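Local coordinates for protein D-alanyl-lipoteichoic acid synthetase (Streptococcus pneumoniae, PDB 3BMA) that probably takes part in adding D-alanine to lipoteichoic acid during cell wall biogenesis, as a DltD family member related to the SGNH hydrolases, at residues Q129-L134 against R185-Q190; S238-G243 against Y247-Q252; P273-L278 against Q315-K320; K289-F294 against D365-N370. The protein carries 1 engineered substitution. All coordinates share one frame; numbering follows the deposited sequence.

Contact 1. Residues Q129-L134 against R185-Q190. Engineered in segment 185-190: Arg189 (natural residue Cys).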
# COMPACT_ATOMS: atom_id res chain seq x y z
N GLN C 129 14.74 -7.41 14.58
CA GLN C 129 14.23 -7.24 15.95
C GLN C 129 13.32 -6.03 16.10
O GLN C 129 12.35 -6.08 16.86
CB GLN C 129 15.39 -7.12 16.94
CG GLN C 129 16.03 -8.45 17.30
CD GLN C 129 17.33 -8.29 18.05
OE1 GLN C 129 17.47 -7.39 18.88
NE2 GLN C 129 18.29 -9.17 17.77
N LEU C 130 13.64 -4.95 15.39
CA LEU C 130 12.82 -3.75 15.37
C LEU C 130 11.42 -4.06 14.85
O LEU C 130 10.43 -3.77 15.52
CB LEU C 130 13.46 -2.67 14.49
CG LEU C 130 13.41 -1.18 14.86
CD1 LEU C 130 13.89 -0.36 13.68
CD2 LEU C 130 12.04 -0.68 15.32
N THR C 131 11.35 -4.69 13.68
CA THR C 131 10.07 -4.98 13.02
C THR C 131 9.26 -6.07 13.74
O THR C 131 8.03 -6.01 13.74
CB THR C 131 10.25 -5.34 11.53
OG1 THR C 131 11.35 -6.25 11.37
CG2 THR C 131 10.49 -4.10 10.70
N SER C 132 9.96 -7.03 14.35
CA SER C 132 9.34 -8.06 15.20
C SER C 132 8.71 -7.46 16.45
O SER C 132 7.64 -7.89 16.89
CB SER C 132 10.37 -9.10 15.63
OG SER C 132 10.90 -9.78 14.52
N PHE C 133 9.40 -6.47 17.02
CA PHE C 133 8.88 -5.72 18.16
C PHE C 133 7.60 -4.98 17.80
O PHE C 133 6.61 -5.07 18.53
CB PHE C 133 9.95 -4.76 18.71
CG PHE C 133 9.41 -3.73 19.67
CD1 PHE C 133 9.40 -2.38 19.32
CD2 PHE C 133 8.93 -4.10 20.92
CE1 PHE C 133 8.90 -1.43 20.20
CE2 PHE C 133 8.43 -3.15 21.81
CZ PHE C 133 8.42 -1.81 21.45
N LEU C 134 7.61 -4.27 16.67
CA LEU C 134 6.45 -3.48 16.23
C LEU C 134 5.27 -4.36 15.79
O LEU C 134 4.12 -3.95 15.89
CB LEU C 134 6.83 -2.51 15.11
CG LEU C 134 7.87 -1.42 15.36
CD1 LEU C 134 8.39 -0.85 14.04
CD2 LEU C 134 7.32 -0.30 16.23
N ARG C 185 7.06 -9.07 7.87
CA ARG C 185 7.01 -10.31 7.10
C ARG C 185 8.15 -10.39 6.11
O ARG C 185 8.74 -11.46 5.93
CB ARG C 185 5.69 -10.42 6.33
CG ARG C 185 4.56 -11.09 7.09
CD ARG C 185 3.43 -11.48 6.15
NE ARG C 185 2.88 -10.33 5.43
CZ ARG C 185 1.95 -9.50 5.91
NH1 ARG C 185 1.43 -9.69 7.12
NH2 ARG C 185 1.53 -8.48 5.18
N PHE C 186 8.46 -9.27 5.47
CA PHE C 186 9.59 -9.19 4.57
C PHE C 186 10.91 -9.44 5.30
O PHE C 186 11.76 -10.18 4.80
CB PHE C 186 9.65 -7.86 3.82
CG PHE C 186 10.84 -7.72 2.91
CD1 PHE C 186 11.08 -8.68 1.92
CD2 PHE C 186 11.72 -6.66 3.05
CE1 PHE C 186 12.19 -8.58 1.10
CE2 PHE C 186 12.83 -6.55 2.22
CZ PHE C 186 13.06 -7.51 1.24
N ASN C 187 11.05 -8.83 6.47
CA ASN C 187 12.23 -9.02 7.31
C ASN C 187 12.41 -10.44 7.84
O ASN C 187 13.54 -10.90 7.98
CB ASN C 187 12.25 -8.03 8.48
CG ASN C 187 13.17 -6.86 8.23
OD1 ASN C 187 13.93 -6.84 7.26
ND2 ASN C 187 13.10 -5.87 9.10
N GLU C 188 11.31 -11.12 8.15
CA GLU C 188 11.40 -12.51 8.57
C GLU C 188 11.72 -13.48 7.41
O GLU C 188 12.48 -14.42 7.61
CB GLU C 188 10.19 -12.97 9.41
CG GLU C 188 8.92 -13.31 8.65
CD GLU C 188 7.96 -14.19 9.43
OE1 GLU C 188 6.75 -14.18 9.11
OE2 GLU C 188 8.40 -14.89 10.37
N ARG C 189 11.18 -13.21 6.22
CA ARG C 189 11.48 -14.01 5.02
C ARG C 189 12.92 -13.82 4.56
O ARG C 189 13.57 -14.76 4.12
CB ARG C 189 10.53 -13.69 3.86
CG ARG C 189 9.09 -14.12 4.06
CD ARG C 189 8.28 -14.00 2.77
NE ARG C 189 6.95 -13.43 2.99
CZ ARG C 189 5.88 -14.11 3.42
NH1 ARG C 189 5.96 -15.41 3.68
NH2 ARG C 189 4.72 -13.48 3.58
N GLN C 190 13.39 -12.58 4.68
CA GLN C 190 14.75 -12.21 4.33
C GLN C 190 15.75 -12.89 5.27
O GLN C 190 16.70 -13.54 4.82
CB GLN C 190 14.90 -10.70 4.44
CG GLN C 190 15.86 -10.08 3.48
CD GLN C 190 15.77 -8.57 3.46
OE1 GLN C 190 16.00 -7.94 2.44
NE2 GLN C 190 15.43 -7.98 4.61
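Thr131 and Asn187 are the only residues that touch here, and they join two helices, 127-136 and the long 174-194, in a helix-to-helix contact made by a single polar pair. Both residues are buried and both side chains start off toward the opposite helix, meeting at about a right angle. The tight part is the bond from Asn187 ND2 to Thr131 OG1, 2.9 Å long and almost straight, with an N-H...O angle of 173°. The hydroxyl oxygen lies practically in the plane of the amide. Thr131 chi1 of 44° swings OG1 between the backbone N and the carbonyl carbon, and from there the same oxygen also bonds to Gly127 O one turn back. A carbonyl can only accept, which is consistent with the hydroxyl donating to Gly127 O while its oxygen accepts the amide N-H.

Outside this pair the two segments part: the nearest CA atoms, of Thr131 and Asn187, are 7.3 Å apart. Met159 from a loop, and Ala184 just before 185-190 on the same helix, also touch Thr131. The loose, solvent-facing side is marked by the engineered Arg189, which is exposed. Asn187 itself sits at the interface with the second subunit, where its ND2 also bonds to Gln190 OE1 of that subunit and the reverse bond is made as well, while Arg185 forms a salt bridge with Glu178 of the third subunit. Next to the hydrogen bond, Thr131 CG2 comes within 3.5 Å of the same Asn187 ND2.

Contact 2. Residues S238-G243 against Y247-Q252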
# COMPACT_ATOMS: atom_id res chain seq x y z
N SER C 238 47.24 -20.27 38.84
CA SER C 238 48.61 -20.26 39.36
C SER C 238 49.14 -18.87 39.72
O SER C 238 49.64 -18.66 40.82
CB SER C 238 49.57 -20.92 38.36
OG SER C 238 49.16 -22.24 38.05
N ASN C 239 49.00 -17.92 38.79
CA ASN C 239 49.66 -16.60 38.89
C ASN C 239 49.13 -15.62 39.96
O ASN C 239 49.66 -14.52 40.11
CB ASN C 239 49.73 -15.92 37.51
CG ASN C 239 48.36 -15.61 36.92
OD1 ASN C 239 47.31 -15.85 37.52
ND2 ASN C 239 48.37 -15.06 35.71
N ASN C 240 48.08 -16.02 40.68
CA ASN C 240 47.46 -15.18 41.71
C ASN C 240 46.94 -15.99 42.89
O ASN C 240 46.69 -17.19 42.79
CB ASN C 240 46.34 -14.33 41.10
CG ASN C 240 45.12 -15.16 40.69
OD1 ASN C 240 44.13 -15.21 41.41
ND2 ASN C 240 45.20 -15.80 39.52
N GLU C 241 46.75 -15.31 44.03
CA GLU C 241 46.22 -15.96 45.23
C GLU C 241 44.84 -15.41 45.64
O GLU C 241 44.53 -15.32 46.83
CB GLU C 241 47.23 -15.89 46.38
CG GLU C 241 48.38 -16.88 46.26
CD GLU C 241 49.09 -17.15 47.58
OE1 GLU C 241 49.32 -18.34 47.90
OE2 GLU C 241 49.42 -16.18 48.29
N MET C 242 44.04 -15.05 44.64
CA MET C 242 42.63 -14.70 44.86
C MET C 242 41.67 -15.55 44.00
O MET C 242 40.47 -15.26 43.91
CB MET C 242 42.39 -13.19 44.73
CG MET C 242 42.61 -12.59 43.35
SD MET C 242 43.09 -10.85 43.41
CE MET C 242 41.81 -10.13 44.44
N GLY C 243 42.22 -16.58 43.37
CA GLY C 243 41.44 -17.65 42.75
C GLY C 243 40.98 -17.47 41.31
O GLY C 243 40.16 -18.25 40.83
N TYR C 247 44.76 -16.36 32.54
CA TYR C 247 44.60 -15.51 31.36
C TYR C 247 43.87 -14.21 31.70
O TYR C 247 44.26 -13.14 31.22
CB TYR C 247 43.82 -16.28 30.29
CG TYR C 247 44.49 -16.32 28.93
CD1 TYR C 247 45.45 -17.29 28.64
CD2 TYR C 247 44.14 -15.41 27.93
CE1 TYR C 247 46.07 -17.34 27.39
CE2 TYR C 247 44.75 -15.45 26.68
CZ TYR C 247 45.71 -16.42 26.41
OH TYR C 247 46.31 -16.46 25.17
N PHE C 248 42.84 -14.31 32.54
CA PHE C 248 42.04 -13.14 32.95
C PHE C 248 42.79 -12.20 33.89
O PHE C 248 42.68 -10.98 33.76
CB PHE C 248 40.72 -13.58 33.60
CG PHE C 248 39.84 -12.43 34.01
CD1 PHE C 248 38.98 -11.83 33.10
CD2 PHE C 248 39.87 -11.94 35.32
CE1 PHE C 248 38.17 -10.76 33.47
CE2 PHE C 248 39.06 -10.87 35.71
CZ PHE C 248 38.22 -10.28 34.78
N TYR C 249 43.53 -12.77 34.84
CA TYR C 249 44.27 -12.00 35.84
C TYR C 249 45.33 -11.10 35.21
O TYR C 249 45.48 -9.95 35.61
CB TYR C 249 44.90 -12.93 36.88
CG TYR C 249 45.72 -12.21 37.94
CD1 TYR C 249 47.11 -12.25 37.91
CD2 TYR C 249 45.10 -11.51 38.97
CE1 TYR C 249 47.87 -11.59 38.88
CE2 TYR C 249 45.84 -10.85 39.95
CZ TYR C 249 47.23 -10.89 39.89
OH TYR C 249 47.98 -10.25 40.85
N ASN C 250 46.04 -11.62 34.21
CA ASN C 250 47.07 -10.88 33.49
C ASN C 250 46.54 -9.69 32.69
O ASN C 250 47.20 -8.65 32.61
CB ASN C 250 47.86 -11.80 32.56
CG ASN C 250 48.73 -12.80 33.31
OD1 ASN C 250 49.28 -12.50 34.37
ND2 ASN C 250 48.86 -14.00 32.75
N GLU C 251 45.35 -9.85 32.12
CA GLU C 251 44.82 -8.89 31.15
C GLU C 251 43.98 -7.76 31.74
O GLU C 251 44.08 -6.61 31.29
CB GLU C 251 44.07 -9.62 30.04
CG GLU C 251 44.99 -10.34 29.05
CD GLU C 251 44.28 -11.42 28.24
OE1 GLU C 251 43.03 -11.44 28.20
OE2 GLU C 251 44.99 -12.26 27.65
N GLN C 252 43.15 -8.07 32.73
CA GLN C 252 42.20 -7.09 33.29
C GLN C 252 42.56 -6.52 34.66
O GLN C 252 42.05 -5.46 35.04
CB GLN C 252 40.78 -7.65 33.31
CG GLN C 252 39.89 -7.19 32.16
CD GLN C 252 40.13 -7.96 30.87
OE1 GLN C 252 40.11 -9.19 30.86
NE2 GLN C 252 40.33 -7.23 29.78
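Asn240 lies over the ring of Tyr249 almost like a lid. Its CB sits 3.5 Å from the ring centroid and just 4° off the normal, a CH-pi contact centred on the face, and the two side chains run past each other in opposite directions. The amide beyond CB is tilted by only 23° from the ring. Tyr249 reaches this place with CG anti to its backbone N (chi1 179°), which carries the ring away from helix 246-253 and under the preceding loop.

Asn239 meets the same ring differently. Its OD1 comes obliquely to Tyr249 CD1 at 3.6 Å, with the amide steeply inclined to the ring. On its other end, ND2 lies 3.0 Å from Asn250 OD1; here the two amides stand nearly perpendicular. Met242 adds a looser apolar touch, SD to Tyr249 CE2 at 4.4 Å.

The lid is fixed from within the loop. Asn240 ND2 gives a bond of 2.9 Å to Asn239 OD1, lying in its own amide plane, and another to Met244 O. Asn240 OD1 takes the backbone N-H of Met242 at 3.2 Å, which makes an Asx turn. Asn239 ND2 in turn bonds to Asn246 O, at the start of the helix. On the protein surface, then, a loop closed by an Asx turn folds back on the first turns of the helix that follows it. With the Asn240 amide bonded at both ends, its aliphatic CB can serve the aromatic face while the polar atoms are satisfied by backbone and a neighbouring amide.

Contact 3. Residues P273-L278 against Q315-K320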
# COMPACT_ATOMS: atom_id res chain seq x y z
N PRO C 273 18.04 1.27 36.07
CA PRO C 273 17.01 1.08 35.03
C PRO C 273 16.85 -0.39 34.61
O PRO C 273 15.84 -0.75 34.01
CB PRO C 273 17.53 1.93 33.87
CG PRO C 273 19.00 1.99 34.06
CD PRO C 273 19.21 2.00 35.54
N GLU C 274 17.84 -1.22 34.95
CA GLU C 274 17.82 -2.67 34.69
C GLU C 274 16.70 -3.42 35.42
O GLU C 274 16.29 -4.50 35.00
CB GLU C 274 19.20 -3.27 35.01
CG GLU C 274 19.40 -4.76 34.72
CD GLU C 274 19.39 -5.11 33.24
OE1 GLU C 274 19.77 -4.26 32.41
OE2 GLU C 274 19.02 -6.26 32.92
N TYR C 275 16.20 -2.84 36.51
CA TYR C 275 15.02 -3.37 37.20
C TYR C 275 13.76 -3.24 36.34
O TYR C 275 12.90 -4.13 36.34
CB TYR C 275 14.80 -2.68 38.55
CG TYR C 275 15.82 -3.05 39.60
CD1 TYR C 275 16.85 -2.16 39.94
CD2 TYR C 275 15.76 -4.27 40.27
CE1 TYR C 275 17.79 -2.49 40.91
CE2 TYR C 275 16.70 -4.61 41.24
CZ TYR C 275 17.71 -3.72 41.55
OH TYR C 275 18.63 -4.05 42.51
N ASN C 276 13.65 -2.13 35.60
CA ASN C 276 12.53 -1.94 34.69
C ASN C 276 12.71 -2.74 33.40
O ASN C 276 11.73 -3.17 32.80
CB ASN C 276 12.31 -0.47 34.35
CG ASN C 276 12.20 0.43 35.56
OD1 ASN C 276 12.67 1.56 35.53
ND2 ASN C 276 11.55 -0.05 36.62
N ASP C 277 13.96 -2.94 32.98
CA ASP C 277 14.27 -3.74 31.78
C ASP C 277 13.96 -5.21 32.04
O ASP C 277 13.52 -5.92 31.13
CB ASP C 277 15.74 -3.60 31.36
CG ASP C 277 16.07 -2.23 30.78
OD1 ASP C 277 15.16 -1.40 30.57
OD2 ASP C 277 17.28 -1.98 30.53
N LEU C 278 14.21 -5.66 33.27
CA LEU C 278 13.91 -7.04 33.70
C LEU C 278 12.42 -7.33 33.63
O LEU C 278 12.01 -8.42 33.25
CB LEU C 278 14.45 -7.31 35.11
CG LEU C 278 14.13 -8.64 35.81
CD1 LEU C 278 14.83 -9.82 35.14
CD2 LEU C 278 14.51 -8.56 37.29
N GLN C 315 23.74 -8.47 48.93
CA GLN C 315 22.62 -9.34 49.30
C GLN C 315 21.31 -8.56 49.36
O GLN C 315 20.24 -9.14 49.21
CB GLN C 315 22.89 -10.07 50.62
CG GLN C 315 24.14 -10.96 50.62
CD GLN C 315 24.11 -12.07 49.56
OE1 GLN C 315 23.06 -12.66 49.28
NE2 GLN C 315 25.28 -12.37 48.99
N GLN C 316 21.41 -7.25 49.57
CA GLN C 316 20.24 -6.37 49.58
C GLN C 316 19.66 -6.16 48.18
O GLN C 316 18.46 -5.93 48.03
CB GLN C 316 20.59 -5.03 50.23
CG GLN C 316 19.42 -4.28 50.83
CD GLN C 316 19.83 -2.93 51.40
OE1 GLN C 316 19.05 -1.97 51.35
NE2 GLN C 316 21.05 -2.84 51.92
N THR C 317 20.52 -6.23 47.16
CA THR C 317 20.10 -6.13 45.76
C THR C 317 19.53 -7.46 45.25
O THR C 317 18.62 -7.48 44.44
CB THR C 317 21.27 -5.74 44.84
OG1 THR C 317 22.26 -6.77 44.85
CG2 THR C 317 21.90 -4.46 45.33
N VAL C 318 20.11 -8.56 45.75
CA VAL C 318 19.60 -9.91 45.46
C VAL C 318 18.19 -10.06 46.03
O VAL C 318 17.30 -10.60 45.37
CB VAL C 318 20.55 -11.02 45.99
CG1 VAL C 318 19.88 -12.39 45.98
CG2 VAL C 318 21.83 -11.06 45.17
N GLN C 319 17.98 -9.56 47.25
CA GLN C 319 16.66 -9.50 47.88
C GLN C 319 15.68 -8.66 47.06
O GLN C 319 14.49 -8.99 47.00
CB GLN C 319 16.77 -8.94 49.30
CG GLN C 319 17.26 -9.94 50.34
CD GLN C 319 17.76 -9.26 51.62
OE1 GLN C 319 17.05 -8.46 52.23
NE2 GLN C 319 18.98 -9.59 52.02
N LYS C 320 16.17 -7.60 46.43
CA LYS C 320 15.35 -6.74 45.58
C LYS C 320 14.98 -7.44 44.27
O LYS C 320 13.85 -7.28 43.77
CB LYS C 320 16.07 -5.42 45.29
CG LYS C 320 15.13 -4.32 44.81
CD LYS C 320 15.85 -3.03 44.48
CE LYS C 320 14.98 -2.20 43.55
NZ LYS C 320 15.47 -0.81 43.38
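Lys320 spreads along one face of the Tyr275 ring. CE stands over the ring centre, 3.7 Å from the centroid and 9° off the normal, as a CH-pi donor. NZ follows on the same face at 4.0 Å from the centroid, 20° off the normal, in a cation-pi contact. The lysine chain is extended beyond CG and is laid across the tyrosine side chain at about a right angle. It passes from one flank of the ring to the other: CD lies 3.5 Å from Tyr275 CZ and is also close to CE2, while NZ ends near CE1 and CD1.

Among plain van der Waals contacts, Thr317 offers a doubtful one, since it was modelled in two conformers: in one of them its CB is 3.9 Å from Tyr275 OH.

The two helices, 274-287 and 311-326, come before and after the parallel strand 291-296 of the alpha/beta core. The second is the longer of the two helices in the beta-alpha-beta crossover leading to strand 333-335, and Tyr275 with Lys320 bridges it to helix 274-287.

Hydrogen bonds to residues outside the pair fix both of its ends. Lys320 NZ is bonded to Leu270 O and Trp388 O, so two backbone carbonyls and the ring share a buried ammonium group; this would probably stabilise its charge. Tyr275 OH is bonded to Tyr269 O, which holds the far end of the ring. The Gln324 side chain of helix 311-326 reaches across to the backbone carbonyl of Tyr275, its NE2 bonded to Tyr275 O.

Contact 4. Residues K289-F294 against D365-N370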
# COMPACT_ATOMS: atom_id res chain seq x y z
N LYS C 289 4.01 -18.05 28.44
CA LYS C 289 3.91 -19.16 29.40
C LYS C 289 5.20 -19.98 29.50
O LYS C 289 5.15 -21.21 29.52
CB LYS C 289 2.72 -20.10 29.08
CG LYS C 289 1.36 -19.42 28.96
CD LYS C 289 0.26 -20.46 28.86
CE LYS C 289 -1.04 -19.85 28.38
NZ LYS C 289 -0.99 -19.45 26.94
N VAL C 290 6.34 -19.30 29.56
CA VAL C 290 7.61 -20.02 29.72
C VAL C 290 7.88 -20.29 31.20
O VAL C 290 7.44 -19.53 32.07
CB VAL C 290 8.85 -19.38 28.97
CG1 VAL C 290 8.43 -18.47 27.83
CG2 VAL C 290 9.78 -18.66 29.91
N ASN C 291 8.56 -21.40 31.48
CA ASN C 291 8.94 -21.76 32.84
C ASN C 291 10.45 -21.61 32.99
O ASN C 291 11.21 -22.53 32.70
CB ASN C 291 8.49 -23.19 33.16
CG ASN C 291 8.66 -23.55 34.63
OD1 ASN C 291 8.77 -22.69 35.50
ND2 ASN C 291 8.66 -24.85 34.91
N PRO C 292 10.89 -20.43 33.46
CA PRO C 292 12.31 -20.13 33.58
C PRO C 292 12.91 -20.56 34.91
O PRO C 292 12.24 -20.53 35.94
CB PRO C 292 12.33 -18.60 33.48
CG PRO C 292 11.01 -18.17 34.01
CD PRO C 292 10.05 -19.30 33.89
N ILE C 293 14.17 -20.97 34.87
CA ILE C 293 14.98 -21.03 36.08
C ILE C 293 15.99 -19.88 36.06
O ILE C 293 16.76 -19.75 35.11
CB ILE C 293 15.63 -22.43 36.34
CG1 ILE C 293 16.35 -22.45 37.69
CG2 ILE C 293 16.54 -22.85 35.18
CD1 ILE C 293 16.53 -23.84 38.29
N PHE C 294 15.95 -19.04 37.09
CA PHE C 294 16.86 -17.90 37.19
C PHE C 294 18.12 -18.24 37.97
O PHE C 294 18.09 -18.96 38.97
CB PHE C 294 16.14 -16.70 37.81
CG PHE C 294 14.95 -16.24 37.03
CD1 PHE C 294 15.11 -15.46 35.88
CD2 PHE C 294 13.66 -16.62 37.41
CE1 PHE C 294 14.01 -15.04 35.14
CE2 PHE C 294 12.56 -16.20 36.67
CZ PHE C 294 12.73 -15.42 35.54
N ASP C 365 19.95 -29.10 35.66
CA ASP C 365 19.70 -30.43 35.08
C ASP C 365 18.41 -31.13 35.54
O ASP C 365 17.62 -31.51 34.68
CB ASP C 365 20.92 -31.36 35.19
CG ASP C 365 20.64 -32.75 34.66
OD1 ASP C 365 20.51 -32.91 33.43
OD2 ASP C 365 20.54 -33.69 35.48
N PRO C 366 18.17 -31.28 36.88
CA PRO C 366 16.91 -31.92 37.30
C PRO C 366 15.65 -31.15 36.89
O PRO C 366 14.61 -31.77 36.67
CB PRO C 366 17.02 -31.93 38.83
CG PRO C 366 18.47 -31.83 39.11
CD PRO C 366 18.98 -30.91 38.05
N PHE C 367 15.76 -29.83 36.81
CA PHE C 367 14.66 -28.96 36.36
C PHE C 367 14.33 -29.18 34.88
O PHE C 367 13.16 -29.32 34.52
CB PHE C 367 15.01 -27.49 36.64
CG PHE C 367 14.01 -26.51 36.09
CD1 PHE C 367 12.77 -26.34 36.68
CD2 PHE C 367 14.33 -25.73 34.98
CE1 PHE C 367 11.86 -25.42 36.18
CE2 PHE C 367 13.43 -24.81 34.46
CZ PHE C 367 12.19 -24.65 35.06
N LEU C 368 15.36 -29.20 34.04
CA LEU C 368 15.17 -29.36 32.60
C LEU C 368 14.92 -30.80 32.17
O LEU C 368 14.23 -31.04 31.17
CB LEU C 368 16.36 -28.78 31.83
CG LEU C 368 16.70 -27.29 31.92
CD1 LEU C 368 17.92 -26.99 31.07
CD2 LEU C 368 15.54 -26.40 31.51
N SER C 369 15.46 -31.77 32.92
CA SER C 369 15.26 -33.20 32.63
C SER C 369 13.83 -33.65 32.92
O SER C 369 13.35 -34.62 32.33
CB SER C 369 16.23 -34.07 33.42
OG SER C 369 17.57 -33.70 33.16
N ASN C 370 13.16 -32.94 33.83
CA ASN C 370 11.77 -33.21 34.18
C ASN C 370 10.92 -31.98 33.89
O ASN C 370 10.61 -31.22 34.81
CB ASN C 370 11.66 -33.59 35.65
CG ASN C 370 12.52 -34.79 36.01
OD1 ASN C 370 12.13 -35.93 35.78
ND2 ASN C 370 13.68 -34.52 36.60
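Phe367 puts its ring against strand 291-296, where Asn291 and Ile293 receive it. This is helix-on-sheet packing of the alpha/beta core: the axes of the segments 291-294 (strand) and 365-369 (helix) come within 10.1 Å and run antiparallel, at 173°. Asn291 O lies at the ring's edge, near its plane, 3.3 Å from Phe367 CZ. Ile293 covers part of one face with CB, 4.1 Å from the Phe367 ring centroid, and adds CG2 at 3.6 Å from Phe367 CD2. The Asn291 amide stands at 73° to the ring and brings ND2 to 3.5 Å from Phe367 CE1.

One shell out, Asn291 ND2 is bonded to Thr372 O, which fixes the amide's turn, while CG anti to the backbone N (chi1 -171°) sends it toward the helix. Backbone bonds to strand 101-105 hold Ile293. On the helix side, Phe367 O is bonded to Gln101 NE2, and Asp365 OD1 has a salt bridge to Arg69 as well as a bond to Tyr71 OH. Asn370 ND2 reaches back to Pro366 O at 2.9 Å, on a carbonyl lone pair.

In the fold
From the N terminus, contact 1 comes first and closes a largely helical stretch of 50 residues between helices 127-136 and 174-194, out at the subunit interfaces. Contact 2 follows in series as a short surface turn, with three residues between its segments, on the opposite side of the chain's centre and about 44 Å from contact 1, centre to centre. Contacts 3 and 4 cross: 289-294 falls inside the span closed by 273-278 and 315-320, whereas 365-370 lies beyond it. Their nearest atoms are about 5 Å apart. Contact 3 joins helices before and after strand 291-296; contact 4 covers that strand with helix 355-369.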